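Local coordinates for protein thiol-disulfide oxidoreductase (Bacteroides thetaiotaomicron, PDB 3FW2) that probably acts as a thiol-disulfide oxidoreductase of the TlpA-like family, the fragment here being its C-terminal thioredoxin-like domain, at residues K9-F14 and I121-D126. Numbering follows the deposited sequence.
Sequences KYAPFF and ILLSSD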
# COMPACT_ATOMS: atom_id res chain seq x y z
N LYS A 9 -2.32 23.88 2.70
CA LYS A 9 -1.16 23.80 3.59
C LYS A 9 0.07 23.79 2.74
O LYS A 9 -0.01 23.49 1.55
CB LYS A 9 -1.20 22.51 4.41
CG LYS A 9 -2.34 22.42 5.41
CD LYS A 9 -2.04 23.22 6.65
CE LYS A 9 -3.24 23.25 7.59
NZ LYS A 9 -3.66 21.89 8.04
N TYR A 10 1.22 24.11 3.32
CA TYR A 10 2.48 23.93 2.62
C TYR A 10 2.86 22.45 2.64
O TYR A 10 2.72 21.80 3.67
CB TYR A 10 3.57 24.75 3.29
CG TYR A 10 3.50 26.22 3.01
CD1 TYR A 10 3.70 26.71 1.71
CD2 TYR A 10 3.27 27.15 4.03
CE1 TYR A 10 3.69 28.06 1.43
CE2 TYR A 10 3.24 28.52 3.76
CZ TYR A 10 3.45 28.97 2.46
OH TYR A 10 3.42 30.32 2.16
N ALA A 11 3.35 21.95 1.50
CA ALA A 11 3.76 20.55 1.34
C ALA A 11 4.78 20.13 2.43
O ALA A 11 5.76 20.82 2.60
CB ALA A 11 4.41 20.36 -0.06
N PRO A 12 4.58 18.97 3.10
CA PRO A 12 5.67 18.44 3.93
C PRO A 12 6.98 18.23 3.17
O PRO A 12 6.99 17.90 1.95
CB PRO A 12 5.13 17.08 4.41
CG PRO A 12 3.59 17.25 4.41
CD PRO A 12 3.36 18.15 3.18
N PHE A 13 8.09 18.43 3.86
CA PHE A 13 9.38 18.25 3.20
C PHE A 13 9.59 16.82 2.77
O PHE A 13 9.14 15.88 3.45
CB PHE A 13 10.48 18.63 4.15
CG PHE A 13 11.84 18.50 3.57
CD1 PHE A 13 12.28 19.38 2.60
CD2 PHE A 13 12.69 17.55 4.05
CE1 PHE A 13 13.59 19.26 2.08
CE2 PHE A 13 13.99 17.44 3.55
CZ PHE A 13 14.42 18.26 2.57
N PHE A 14 10.21 16.66 1.61
CA PHE A 14 10.79 15.40 1.27
C PHE A 14 12.10 15.60 0.54
O PHE A 14 12.32 16.64 -0.06
CB PHE A 14 9.84 14.55 0.40
CG PHE A 14 9.54 15.18 -0.90
CD1 PHE A 14 8.41 15.93 -1.06
CD2 PHE A 14 10.41 14.97 -2.02
CE1 PHE A 14 8.13 16.56 -2.29
CE2 PHE A 14 10.14 15.59 -3.22
CZ PHE A 14 9.00 16.37 -3.36
N ILE A 121 -0.76 14.41 -5.94
CA ILE A 121 -0.90 15.67 -5.25
C ILE A 121 -0.28 16.73 -6.12
O ILE A 121 0.74 16.47 -6.77
CB ILE A 121 -0.31 15.64 -3.82
CG1 ILE A 121 -0.67 16.93 -3.06
CG2 ILE A 121 1.21 15.52 -3.83
CD1 ILE A 121 -0.46 16.86 -1.54
N LEU A 122 -0.88 17.90 -6.14
CA LEU A 122 -0.45 19.01 -7.00
C LEU A 122 -0.08 20.18 -6.12
O LEU A 122 -0.88 20.57 -5.31
CB LEU A 122 -1.57 19.40 -7.94
CG LEU A 122 -1.37 20.55 -8.93
CD1 LEU A 122 -0.20 20.22 -9.92
CD2 LEU A 122 -2.66 20.80 -9.70
N LEU A 123 1.14 20.67 -6.32
CA LEU A 123 1.67 21.79 -5.56
C LEU A 123 1.83 23.00 -6.43
O LEU A 123 2.28 22.91 -7.56
CB LEU A 123 3.03 21.43 -5.02
CG LEU A 123 3.20 20.11 -4.26
CD1 LEU A 123 4.64 19.94 -3.61
CD2 LEU A 123 2.09 20.08 -3.18
N SER A 124 1.56 24.17 -5.85
CA SER A 124 1.94 25.42 -6.51
C SER A 124 3.47 25.60 -6.44
O SER A 124 4.17 24.86 -5.71
CB SER A 124 1.16 26.58 -5.84
OG SER A 124 1.76 26.90 -4.62
N SER A 125 4.03 26.57 -7.17
CA SER A 125 5.51 26.77 -7.13
C SER A 125 6.01 27.20 -5.76
O SER A 125 7.18 26.97 -5.45
CB SER A 125 5.99 27.77 -8.17
OG SER A 125 5.44 29.06 -7.91
N ASP A 126 5.14 27.76 -4.93
CA ASP A 126 5.53 28.06 -3.55
C ASP A 126 5.32 26.91 -2.55
O ASP A 126 5.52 27.08 -1.33
CB ASP A 126 4.86 29.37 -3.05
CG ASP A 126 3.38 29.24 -2.88
OD1 ASP A 126 2.81 28.17 -3.20
OD2 ASP A 126 2.78 30.21 -2.37
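Ala11 and Leu123 make the apolar half of this contact. The methyl CB of Ala11 sits against the forked end of the leucine, 3.6 Å from Leu123 CD1 and 3.9 Å from Leu123 CD2, so both branches take part. With CG anti to its carbonyl carbon (chi1 -50°), Leu123 sends this fork out from the end of strand 119-123 to the loop 9-14. Ile38 of strand 35-41 and Ile129 of strand 129-132 also pack on Leu123, while Tyr112 touches Ala11.

The other half pairs an aromatic edge with a backbone carbonyl oxygen. The Tyr10 ring turns one edge to the turn after the strand, with CE1 3.5 Å and CD1 3.6 Å from the backbone O of Asp126. This oxygen lies near the ring plane and faces the C-H rim, not the pi face.

No hydrogen bond joins the two segments directly; backbone hydrogen bonds of Lys9 with Ile129 and Ala11 with Gly127 hold the loop where it runs past the turn end of the hairpin of strands 119-123 and 129-132 in the thioredoxin-like fold. To these the side chains add an apolar touch at Leu123 and probably a weak attraction between the Tyr10 C-H edge and the carbonyl oxygen of Asp126.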